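Local coordinates for protein plu4264 (Photorhabdus luminescens subsp. laumondii, PDB 4MV2) that is of unknown function but binds a nickel ion inside a small cupin beta-barrel that pairs into a dimer, at residues Met2-Met8 / Ser22-Glu28; Gly35-Val41 / Phe100-Trp106; Asn64-Asn70 / Ser88-Asn94. One frame throughout, in Å; residues are numbered along the deposited sequence.

Interaction 1. Residues Met2-Met8 / Ser22-Glu28; sequences MNIIRKM and SRLLPWE
Arg6 and Trp27 carry this contact, each reaching past the other to hydrogen-bond backbone carbonyls of the opposite segment. Hydrogen bonds to those carbonyls dominate. Arg6 extends with CG anti to the backbone N (chi1 -176°) and bends at chi3, which brings its guanidinium to the carbonyls of Arg23 and Leu24. Its NH1 donates to Leu24 O at 2.8 Å, with the donor above the carbonyl plane, and its NH2 donates to Arg23 O at 2.9 Å. A second bond from NH2 to Leu24 O is weak, while Pro26, preceded by a cis peptide, places its O at the guanidinium edge. From the other segment Trp27 NE1 donates a hydrogen bond to Asn3 O at 2.9 Å, almost in the indole plane.

Packing centres on the same two residues. The benzo edge of Trp27 lies under one face of the guanidinium, CE3 being 3.5 Å from Arg6 NH1, and Trp27 CH2 meets Arg6 CB. At the far end Met8, a selenomethionine, rests its selenium against Ser22.

Two waters complete the seam: one joins Asn3 N to Glu28 O, the other Arg6 NH2 to Ser22 OG.

Ile5 and Arg6 pair in an antiparallel ladder with a strand of the second subunit, and Ile83 of that subunit packs on Trp27. The segment is thus an N-terminal arm, fastened to its own chain, that extends the sheet of the second subunit across the dimer interface of this cupin.

Interaction 2. Residues Gly35-Val41 / Phe100-Trp106; sequences GGAWCIV and FHFYTIW
Trp38 NE1 donates to His101 ND1 at 3.0 Å, the one side-chain hydrogen bond between these strands. Each partner lies in the ring plane of the other, yet the two rings stand nearly perpendicular, at 87°, meeting rim to rim. As acceptor, ND1 is probably unprotonated, and the in-plane bond helps fix the imidazole's rotation.

Eight backbone bonds run beside it, in antiparallel hydrogen-bonded pairs from Gly35 with Trp106 to Val41 with Phe100; Cys39 N to Phe102 O, at 2.8 Å, is nearly collinear with the carbonyl.

Beyond the bonds, aromatic faces settle on the neighbouring strand. Trp106, with CG between its backbone N and carbonyl carbon (chi1 66°), folds its indole flat over Gly35 and Gly36, with CZ3 3.4 Å from Gly36 CA. Phe102 turns likewise (chi1 67°) and takes Cys39 CB over one face, 3.7 Å from the ring centroid. On the other side of the sheet, Tyr103 places its ring over the peptide of Ala37, whose O stands above the ring centre, and Ile40 CG1 covers one face of His101.

Outside the pair, Thr104 OG1 bonds Glu56 OE2, and so probably helps position this nickel ligand. The face with Tyr103 and Ile105 meets the second subunit. In so buried a contact, the Trp38-His101 bond gives two polar ring nitrogens a partner within the wall, consistent with a histidine whose proton sits on NE2.

Interaction 3. Residues Asn64-Asn70 / Ser88-Asn94; sequences NAIIRIN and SEHHVIN. With NI (nickel (II) ion), chain C.
His90 and Ile69 face one another as a non-hydrogen-bonded pair, but the histidine ring turns away from the isoleucine. With CG between its backbone N and carbonyl carbon (chi1 49°), the ring drops from the sheet and sets NE2 2.2 Å from the nickel ion. Its other nitrogen, ND1, donates to Ser88 O at 2.9 Å; that oxygen lies in the ring plane, so the imidazole is held at both nitrogens. His50, His52, Glu56 and two waters complete the metal's six ligands, the three-histidine, one-glutamate site of the cupin barrel.

On the same face Ile67 and Val92 run side by side, CD1 to CG2 at 3.8 Å, toward the barrel interior, where Val92 also meets Phe100 and Phe102.

On the opposite face of the sheet, Arg68 and His91 point the same way with their planes close to perpendicular (86°). Ile93 CD1 stands over the centre of the Arg68 guanidinium, 3.9 Å from CZ, while Arg68 NE forms a salt bridge with Asp73. A water links His91 ND1 to Arg68 O.

Beyond Ile69, Asn70 doubles the link to Glu89: its N donates to Glu89 O, and its OD1 accepts from Glu89 N at 2.9 Å, tilted from the amide plane.

Overall arrangement
Interactions 1 and 2 share the larger antiparallel sheet: strand 19-23 lies beside 35-41, with probable backbone bonds from Ser22 N to Trp38 O and Leu24 N to Gly36 O, and the centres are 14 Å apart. Interaction 3 belongs to the smaller sheet, its centre 13 Å from that of interaction 2 and 27 Å from that of interaction 1, beyond the chain's centre. Along the chain interaction 1 closes first; the strands of interaction 2 then bracket those of interaction 3. Asn94 ND2 bonds Val41 O and Phe100 packs on Ala65, joining the sheets into one barrel. This cupin separates tasks: dimer arm, central wall, and a sheet supplying nickel ligand His90, with Glu56 coming from the larger sheet.

Interaction 1. Residues Met2-Met8 / Ser22-Glu28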
loop_
_atom_site.group_PDB
_atom_site.type_symbol
_atom_site.label_atom_id
_atom_site.label_comp_id
_atom_site.label_asym_id
_atom_site.label_seq_id
_atom_site.Cartn_x
_atom_site.Cartn_y
_atom_site.Cartn_z
HETATM N N MSE A 2 -2.330 18.873 8.827
HETATM C CA MSE A 2 -1.563 17.640 8.690
HETATM C C MSE A 2 -0.465 17.727 7.625
HETATM O O MSE A 2 -0.626 18.402 6.593
HETATM C CB MSE A 2 -2.469 16.393 8.484
HETATM C CG MSE A 2 -3.498 16.341 7.328
HETATM SE SE MSE A 2 -3.931 14.517 6.632
HETATM C CE MSE A 2 -3.738 15.143 4.806
ATOM N N ASN A 3 0.671 17.081 7.916
ATOM C CA ASN A 3 1.725 16.898 6.933
ATOM C C ASN A 3 1.211 16.117 5.766
ATOM O O ASN A 3 0.562 15.066 5.925
ATOM C CB ASN A 3 2.885 16.125 7.540
ATOM C CG ASN A 3 3.636 16.935 8.549
ATOM O OD1 ASN A 3 3.516 18.162 8.583
ATOM N ND2 ASN A 3 4.393 16.263 9.402
ATOM N N ILE A 4 1.511 16.607 4.575
ATOM C CA ILE A 4 1.102 15.952 3.340
ATOM C C ILE A 4 2.079 14.858 2.942
ATOM O O ILE A 4 1.673 13.817 2.456
ATOM C CB ILE A 4 0.984 17.017 2.194
ATOM C CG1 ILE A 4 -0.190 17.965 2.464
ATOM C CG2 ILE A 4 0.879 16.350 0.837
ATOM C CD1 ILE A 4 -1.362 17.334 3.223
ATOM N N ILE A 5 3.363 15.100 3.146
ATOM C CA ILE A 5 4.381 14.171 2.716
ATOM C C ILE A 5 5.174 13.714 3.907
ATOM O O ILE A 5 5.452 14.477 4.825
ATOM C CB ILE A 5 5.354 14.812 1.685
ATOM C CG1 ILE A 5 6.339 13.760 1.155
ATOM C CG2 ILE A 5 6.120 15.959 2.263
ATOM C CD1 ILE A 5 7.164 14.203 -0.073
ATOM N N ARG A 6 5.505 12.436 3.894
ATOM C CA ARG A 6 6.530 11.882 4.753
ATOM C C ARG A 6 7.623 11.334 3.845
ATOM O O ARG A 6 7.421 10.380 3.101
ATOM C CB ARG A 6 6.006 10.778 5.660
ATOM C CG ARG A 6 7.074 10.266 6.616
ATOM C CD ARG A 6 6.692 8.978 7.264
ATOM N NE ARG A 6 5.701 9.198 8.290
ATOM C CZ ARG A 6 4.943 8.251 8.808
ATOM N NH1 ARG A 6 4.095 8.584 9.756
ATOM N NH2 ARG A 6 5.028 6.994 8.378
ATOM N N LYS A 7 8.779 11.975 3.890
ATOM C CA LYS A 7 9.948 11.497 3.171
ATOM C C LYS A 7 10.527 10.315 3.912
ATOM O O LYS A 7 10.642 10.316 5.139
ATOM C CB LYS A 7 10.991 12.618 3.114
ATOM C CG LYS A 7 10.542 13.857 2.383
ATOM C CD LYS A 7 10.346 13.605 0.912
ATOM C CE LYS A 7 11.640 13.295 0.182
ATOM N NZ LYS A 7 11.402 13.150 -1.311
HETATM N N MSE A 8 10.850 9.267 3.180
HETATM C CA MSE A 8 11.410 8.106 3.842
HETATM C C MSE A 8 12.789 8.378 4.387
HETATM O O MSE A 8 13.656 8.869 3.669
HETATM C CB MSE A 8 11.478 6.937 2.891
HETATM C CG MSE A 8 12.135 5.682 3.448
HETATM SE SE MSE A 8 11.250 4.918 5.028
HETATM C CE MSE A 8 9.795 4.080 4.026
ATOM N N SER A 22 8.844 0.766 8.736
ATOM C CA SER A 22 8.433 2.163 8.877
ATOM C C SER A 22 6.925 2.168 8.904
ATOM O O SER A 22 6.267 2.050 7.878
ATOM C CB SER A 22 8.967 3.017 7.725
ATOM O OG SER A 22 8.567 4.369 7.850
ATOM N N ARG A 23 6.387 2.307 10.112
ATOM C CA ARG A 23 4.924 2.276 10.297
ATOM C C ARG A 23 4.283 3.540 9.763
ATOM O O ARG A 23 4.794 4.631 9.985
ATOM C CB ARG A 23 4.544 2.078 11.757
ATOM C CG ARG A 23 4.740 0.630 12.197
ATOM C CD ARG A 23 4.364 0.413 13.630
ATOM N NE ARG A 23 4.547 -0.967 14.047
ATOM C CZ ARG A 23 3.568 -1.782 14.413
ATOM N NH1 ARG A 23 2.304 -1.379 14.398
ATOM N NH2 ARG A 23 3.878 -3.014 14.802
ATOM N N LEU A 24 3.127 3.385 9.139
ATOM C CA LEU A 24 2.310 4.519 8.700
ATOM C C LEU A 24 1.898 5.424 9.851
ATOM O O LEU A 24 1.998 6.657 9.779
ATOM C CB LEU A 24 1.068 3.973 8.007
ATOM C CG LEU A 24 0.099 5.016 7.463
ATOM C CD1 LEU A 24 0.753 5.831 6.339
ATOM C CD2 LEU A 24 -1.148 4.315 6.996
ATOM N N LEU A 25 1.427 4.793 10.915
ATOM C CA LEU A 25 0.839 5.492 12.059
ATOM C C LEU A 25 1.810 5.485 13.218
ATOM O O LEU A 25 2.575 4.540 13.371
ATOM C CB LEU A 25 -0.457 4.806 12.500
ATOM C CG LEU A 25 -1.503 4.645 11.406
ATOM C CD1 LEU A 25 -2.670 3.803 11.892
ATOM C CD2 LEU A 25 -1.954 6.002 10.881
ATOM N N PRO A 26 1.793 6.524 14.052
ATOM C CA PRO A 26 0.884 7.678 13.958
ATOM C C PRO A 26 1.282 8.667 12.857
ATOM O O PRO A 26 2.435 8.768 12.481
ATOM C CB PRO A 26 1.009 8.340 15.345
ATOM C CG PRO A 26 2.358 7.968 15.799
ATOM C CD PRO A 26 2.608 6.575 15.282
ATOM N N TRP A 27 0.298 9.421 12.399
ATOM C CA TRP A 27 0.496 10.468 11.419
ATOM C C TRP A 27 -0.558 11.497 11.779
ATOM O O TRP A 27 -1.741 11.269 11.567
ATOM C CB TRP A 27 0.299 9.914 10.007
ATOM C CG TRP A 27 0.594 10.868 8.904
ATOM C CD1 TRP A 27 0.292 12.199 8.840
ATOM C CD2 TRP A 27 1.289 10.562 7.700
ATOM N NE1 TRP A 27 0.744 12.738 7.659
ATOM C CE2 TRP A 27 1.358 11.749 6.937
ATOM C CE3 TRP A 27 1.840 9.389 7.181
ATOM C CZ2 TRP A 27 1.964 11.788 5.688
ATOM C CZ3 TRP A 27 2.416 9.431 5.944
ATOM C CH2 TRP A 27 2.493 10.624 5.218
ATOM N N GLU A 28 -0.136 12.608 12.359
ATOM C CA GLU A 28 -1.102 13.538 12.907
ATOM C C GLU A 28 -2.003 14.060 11.798
ATOM O O GLU A 28 -1.520 14.488 10.744
ATOM C CB GLU A 28 -0.400 14.696 13.596
ATOM C CG GLU A 28 -1.375 15.639 14.288
ATOM C CD GLU A 28 -0.692 16.692 15.108
ATOM O OE1 GLU A 28 0.555 16.795 15.037
ATOM O OE2 GLU A 28 -1.410 17.419 15.822
HETATM O O HOH W 1 0.938 15.444 10.278
HETATM O O HOH W 2 6.627 5.741 6.117
#

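Interaction 2. Residues Gly35-Val41 / Phe100-Trp106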
loop_
_atom_site.group_PDB
_atom_site.type_symbol
_atom_site.label_atom_id
_atom_site.label_comp_id
_atom_site.label_asym_id
_atom_site.label_seq_id
_atom_site.Cartn_x
_atom_site.Cartn_y
_atom_site.Cartn_z
ATOM N N GLY A 35 -4.081 0.068 9.290
ATOM C CA GLY A 35 -2.720 0.373 9.638
ATOM C C GLY A 35 -1.826 -0.083 8.494
ATOM O O GLY A 35 -2.236 -0.823 7.615
ATOM N N GLY A 36 -0.572 0.359 8.515
ATOM C CA GLY A 36 0.361 -0.030 7.453
ATOM C C GLY A 36 1.801 0.078 7.869
ATOM O O GLY A 36 2.133 0.722 8.843
ATOM N N ALA A 37 2.658 -0.553 7.084
ATOM C CA ALA A 37 4.096 -0.390 7.264
ATOM C C ALA A 37 4.848 -0.761 6.007
ATOM O O ALA A 37 4.521 -1.717 5.330
ATOM C CB ALA A 37 4.599 -1.225 8.402
ATOM N N TRP A 38 5.891 0.008 5.741
ATOM C CA TRP A 38 6.898 -0.381 4.748
ATOM C C TRP A 38 7.902 -1.287 5.468
ATOM O O TRP A 38 8.500 -0.881 6.467
ATOM C CB TRP A 38 7.636 0.845 4.190
ATOM C CG TRP A 38 8.551 0.561 3.025
ATOM C CD1 TRP A 38 9.672 -0.249 3.011
ATOM C CD2 TRP A 38 8.432 1.090 1.710
ATOM N NE1 TRP A 38 10.239 -0.227 1.769
ATOM C CE2 TRP A 38 9.491 0.569 0.950
ATOM C CE3 TRP A 38 7.520 1.955 1.103
ATOM C CZ2 TRP A 38 9.682 0.902 -0.378
ATOM C CZ3 TRP A 38 7.686 2.278 -0.205
ATOM C CH2 TRP A 38 8.771 1.766 -0.946
ATOM N N CYS A 39 8.127 -2.482 4.927
ATOM C CA CYS A 39 8.964 -3.486 5.569
ATOM C C CYS A 39 10.075 -3.939 4.638
ATOM O O CYS A 39 9.881 -4.103 3.435
ATOM C CB CYS A 39 8.110 -4.704 5.889
ATOM S SG CYS A 39 6.767 -4.373 7.060
ATOM N N ILE A 40 11.229 -4.161 5.237
ATOM C CA ILE A 40 12.388 -4.695 4.534
ATOM C C ILE A 40 12.900 -5.898 5.270
ATOM O O ILE A 40 13.221 -5.847 6.468
ATOM C CB ILE A 40 13.553 -3.683 4.381
ATOM C CG1 ILE A 40 13.100 -2.395 3.718
ATOM C CG2 ILE A 40 14.667 -4.358 3.565
ATOM C CD1 ILE A 40 14.180 -1.310 3.718
ATOM N N VAL A 41 12.935 -7.009 4.546
ATOM C CA VAL A 41 13.596 -8.234 5.027
ATOM C C VAL A 41 14.986 -8.221 4.416
ATOM O O VAL A 41 15.140 -8.270 3.197
ATOM C CB VAL A 41 12.806 -9.512 4.722
ATOM C CG1 VAL A 41 13.543 -10.732 5.313
ATOM C CG2 VAL A 41 11.387 -9.439 5.283
ATOM N N PHE A 100 14.576 -7.246 0.412
ATOM C CA PHE A 100 13.214 -7.545 -0.008
ATOM C C PHE A 100 12.280 -6.544 0.639
ATOM O O PHE A 100 12.237 -6.436 1.857
ATOM C CB PHE A 100 12.787 -8.948 0.381
ATOM C CG PHE A 100 11.370 -9.248 0.019
ATOM C CD1 PHE A 100 11.023 -9.428 -1.316
ATOM C CD2 PHE A 100 10.362 -9.314 0.978
ATOM C CE1 PHE A 100 9.733 -9.713 -1.680
ATOM C CE2 PHE A 100 9.064 -9.601 0.588
ATOM C CZ PHE A 100 8.767 -9.782 -0.722
ATOM N N HIS A 101 11.587 -5.756 -0.187
ATOM C CA HIS A 101 10.694 -4.719 0.289
ATOM C C HIS A 101 9.242 -5.087 0.025
ATOM O O HIS A 101 8.888 -5.523 -1.083
ATOM C CB HIS A 101 10.922 -3.403 -0.462
ATOM C CG HIS A 101 12.270 -2.795 -0.324
ATOM N ND1 HIS A 101 12.447 -1.596 0.324
ATOM C CD2 HIS A 101 13.491 -3.170 -0.796
ATOM C CE1 HIS A 101 13.717 -1.254 0.244
ATOM N NE2 HIS A 101 14.367 -2.183 -0.450
ATOM N N PHE A 102 8.384 -4.820 1.003
ATOM C CA PHE A 102 6.937 -4.957 0.795
ATOM C C PHE A 102 6.231 -3.977 1.706
ATOM O O PHE A 102 6.789 -3.558 2.720
ATOM C CB PHE A 102 6.470 -6.416 1.043
ATOM C CG PHE A 102 6.585 -6.895 2.459
ATOM C CD1 PHE A 102 7.777 -7.374 2.958
ATOM C CD2 PHE A 102 5.459 -6.963 3.268
ATOM C CE1 PHE A 102 7.852 -7.858 4.246
ATOM C CE2 PHE A 102 5.555 -7.425 4.532
ATOM C CZ PHE A 102 6.757 -7.886 5.012
ATOM N N TYR A 103 4.997 -3.625 1.355
ATOM C CA TYR A 103 4.135 -2.819 2.196
ATOM C C TYR A 103 3.054 -3.725 2.728
ATOM O O TYR A 103 2.468 -4.483 1.989
ATOM C CB TYR A 103 3.537 -1.615 1.408
ATOM C CG TYR A 103 3.227 -0.460 2.324
ATOM C CD1 TYR A 103 4.165 0.498 2.591
ATOM C CD2 TYR A 103 2.011 -0.366 3.002
ATOM C CE1 TYR A 103 3.948 1.538 3.513
ATOM C CE2 TYR A 103 1.773 0.641 3.908
ATOM C CZ TYR A 103 2.750 1.570 4.194
ATOM O OH TYR A 103 2.481 2.528 5.124
ATOM N N THR A 104 2.803 -3.652 4.023
ATOM C CA THR A 104 1.686 -4.384 4.619
ATOM C C THR A 104 0.621 -3.389 5.057
ATOM O O THR A 104 0.909 -2.321 5.557
ATOM C CB THR A 104 2.087 -5.286 5.774
ATOM O OG1 THR A 104 0.900 -5.863 6.268
ATOM C CG2 THR A 104 2.825 -4.569 6.874
ATOM N N ILE A 105 -0.620 -3.764 4.801
ATOM C CA ILE A 105 -1.800 -3.053 5.254
ATOM C C ILE A 105 -2.647 -4.047 6.034
ATOM O O ILE A 105 -2.935 -5.115 5.550
ATOM C CB ILE A 105 -2.602 -2.459 4.073
ATOM C CG1 ILE A 105 -1.733 -1.460 3.303
ATOM C CG2 ILE A 105 -3.893 -1.823 4.577
ATOM C CD1 ILE A 105 -2.372 -0.938 2.051
ATOM N N TRP A 106 -3.069 -3.666 7.235
ATOM C CA TRP A 106 -3.872 -4.543 8.095
ATOM C C TRP A 106 -5.085 -3.785 8.611
ATOM O O TRP A 106 -5.066 -2.565 8.728
ATOM C CB TRP A 106 -3.021 -5.116 9.232
ATOM C CG TRP A 106 -2.510 -4.135 10.222
ATOM C CD1 TRP A 106 -3.126 -3.743 11.363
ATOM C CD2 TRP A 106 -1.250 -3.457 10.200
ATOM N NE1 TRP A 106 -2.362 -2.854 12.034
ATOM C CE2 TRP A 106 -1.188 -2.673 11.358
ATOM C CE3 TRP A 106 -0.166 -3.448 9.323
ATOM C CZ2 TRP A 106 -0.103 -1.876 11.660
ATOM C CZ3 TRP A 106 0.905 -2.655 9.624
ATOM C CH2 TRP A 106 0.929 -1.874 10.787
#

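Interaction 3. Residues Asn64-Asn70 / Ser88-Asn94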
loop_
_atom_site.group_PDB
_atom_site.type_symbol
_atom_site.label_atom_id
_atom_site.label_comp_id
_atom_site.label_asym_id
_atom_site.label_seq_id
_atom_site.Cartn_x
_atom_site.Cartn_y
_atom_site.Cartn_z
ATOM N N ASN A 64 13.036 -10.383 -4.094
ATOM C CA ASN A 64 12.457 -11.710 -4.182
ATOM C C ASN A 64 12.424 -12.323 -2.820
ATOM O O ASN A 64 13.375 -12.204 -2.070
ATOM C CB ASN A 64 13.317 -12.591 -5.108
ATOM C CG ASN A 64 13.314 -12.075 -6.512
ATOM O OD1 ASN A 64 14.168 -11.272 -6.912
ATOM N ND2 ASN A 64 12.315 -12.466 -7.258
ATOM N N ALA A 65 11.355 -13.046 -2.538
ATOM C CA ALA A 65 11.234 -13.745 -1.272
ATOM C C ALA A 65 10.277 -14.894 -1.410
ATOM O O ALA A 65 9.606 -15.023 -2.425
ATOM C CB ALA A 65 10.793 -12.800 -0.169
ATOM N N ILE A 66 10.216 -15.690 -0.352
ATOM C CA ILE A 66 9.180 -16.697 -0.174
ATOM C C ILE A 66 8.266 -16.246 0.948
ATOM O O ILE A 66 8.746 -15.959 2.032
ATOM C CB ILE A 66 9.791 -18.038 0.214
ATOM C CG1 ILE A 66 10.702 -18.527 -0.903
ATOM C CG2 ILE A 66 8.707 -19.059 0.483
ATOM C CD1 ILE A 66 11.565 -19.695 -0.469
ATOM N N ILE A 67 6.963 -16.214 0.694
ATOM C CA ILE A 67 6.015 -15.989 1.777
ATOM C C ILE A 67 5.520 -17.373 2.179
ATOM O O ILE A 67 4.884 -18.052 1.389
ATOM C CB ILE A 67 4.834 -15.087 1.404
ATOM C CG1 ILE A 67 5.281 -13.855 0.609
ATOM C CG2 ILE A 67 4.084 -14.711 2.657
ATOM C CD1 ILE A 67 6.208 -12.948 1.342
ATOM N N ARG A 68 5.810 -17.788 3.408
ATOM C CA ARG A 68 5.342 -19.071 3.909
ATOM C C ARG A 68 4.099 -18.815 4.728
ATOM O O ARG A 68 4.145 -18.096 5.721
ATOM C CB ARG A 68 6.425 -19.716 4.772
ATOM C CG ARG A 68 6.006 -21.099 5.297
ATOM C CD ARG A 68 7.167 -21.915 5.791
ATOM N NE ARG A 68 8.023 -22.310 4.674
ATOM C CZ ARG A 68 9.222 -22.865 4.803
ATOM N NH1 ARG A 68 9.766 -23.045 5.996
ATOM N NH2 ARG A 68 9.909 -23.193 3.719
ATOM N N ILE A 69 2.995 -19.406 4.291
ATOM C CA ILE A 69 1.693 -19.233 4.930
ATOM C C ILE A 69 1.194 -20.626 5.284
ATOM O O ILE A 69 0.904 -21.434 4.406
ATOM C CB ILE A 69 0.687 -18.494 4.004
ATOM C CG1 ILE A 69 1.253 -17.131 3.594
ATOM C CG2 ILE A 69 -0.679 -18.354 4.687
ATOM C CD1 ILE A 69 0.411 -16.403 2.581
ATOM N N ASN A 70 1.139 -20.907 6.579
ATOM C CA ASN A 70 0.818 -22.241 7.062
ATOM C C ASN A 70 1.596 -23.281 6.295
ATOM O O ASN A 70 1.021 -24.238 5.738
ATOM C CB ASN A 70 -0.671 -22.527 6.931
ATOM C CG ASN A 70 -1.512 -21.631 7.814
ATOM O OD1 ASN A 70 -1.065 -21.157 8.859
ATOM N ND2 ASN A 70 -2.747 -21.404 7.402
ATOM N N SER A 88 -3.787 -17.285 10.016
ATOM C CA SER A 88 -2.735 -18.127 9.443
ATOM C C SER A 88 -1.391 -17.689 10.002
ATOM O O SER A 88 -1.177 -16.497 10.227
ATOM C CB SER A 88 -2.710 -17.983 7.930
ATOM O OG SER A 88 -2.312 -16.673 7.514
ATOM N N GLU A 89 -0.486 -18.645 10.190
ATOM C CA GLU A 89 0.896 -18.360 10.528
ATOM C C GLU A 89 1.636 -17.939 9.281
ATOM O O GLU A 89 1.561 -18.595 8.247
ATOM C CB GLU A 89 1.574 -19.580 11.137
ATOM C CG GLU A 89 0.918 -20.089 12.418
ATOM C CD GLU A 89 1.166 -19.206 13.660
ATOM O OE1 GLU A 89 2.199 -18.488 13.706
ATOM O OE2 GLU A 89 0.328 -19.268 14.607
ATOM N N HIS A 90 2.350 -16.835 9.379
ATOM C CA HIS A 90 3.019 -16.296 8.218
ATOM C C HIS A 90 4.303 -15.680 8.582
ATOM O O HIS A 90 4.422 -15.087 9.665
ATOM C CB HIS A 90 2.154 -15.256 7.464
ATOM C CG HIS A 90 1.538 -14.179 8.329
ATOM N ND1 HIS A 90 0.464 -14.418 9.166
ATOM C CD2 HIS A 90 1.800 -12.847 8.428
ATOM C CE1 HIS A 90 0.121 -13.292 9.773
ATOM N NE2 HIS A 90 0.903 -12.319 9.335
ATOM N N HIS A 91 5.272 -15.859 7.690
ATOM C CA HIS A 91 6.519 -15.085 7.706
ATOM C C HIS A 91 7.151 -15.016 6.294
ATOM O O HIS A 91 6.663 -15.643 5.330
ATOM C CB HIS A 91 7.499 -15.637 8.768
ATOM C CG HIS A 91 8.181 -16.931 8.426
ATOM N ND1 HIS A 91 7.579 -18.170 8.571
ATOM C CD2 HIS A 91 9.451 -17.175 8.028
ATOM C CE1 HIS A 91 8.452 -19.114 8.279
ATOM N NE2 HIS A 91 9.588 -18.539 7.919
ATOM N N VAL A 92 8.213 -14.231 6.204
ATOM C CA VAL A 92 8.858 -13.900 4.950
ATOM C C VAL A 92 10.294 -14.397 4.989
ATOM O O VAL A 92 11.001 -14.178 5.963
ATOM C CB VAL A 92 8.835 -12.388 4.732
ATOM C CG1 VAL A 92 9.413 -12.026 3.373
ATOM C CG2 VAL A 92 7.388 -11.861 4.833
ATOM N N ILE A 93 10.697 -15.087 3.927
ATOM C CA ILE A 93 12.037 -15.672 3.817
ATOM C C ILE A 93 12.744 -15.039 2.663
ATOM O O ILE A 93 12.305 -15.149 1.520
ATOM C CB ILE A 93 11.958 -17.213 3.587
ATOM C CG1 ILE A 93 11.234 -17.889 4.750
ATOM C CG2 ILE A 93 13.369 -17.795 3.355
ATOM C CD1 ILE A 93 10.694 -19.273 4.387
ATOM N N ASN A 94 13.843 -14.344 2.952
ATOM C CA ASN A 94 14.651 -13.737 1.904
ATOM C C ASN A 94 15.997 -14.431 1.807
ATOM O O ASN A 94 16.919 -14.091 2.553
ATOM C CB ASN A 94 14.891 -12.244 2.133
ATOM C CG ASN A 94 15.655 -11.578 0.985
ATOM O OD1 ASN A 94 15.918 -12.176 -0.050
ATOM N ND2 ASN A 94 16.065 -10.339 1.207
HETATM NI NI NI C . 0.883 -10.310 10.128
HETATM O O HOH W 3 4.879 -19.116 8.383
HETATM O O HOH W 4 2.561 -9.643 9.105
HETATM O O HOH W 5 0.964 -8.282 10.908
#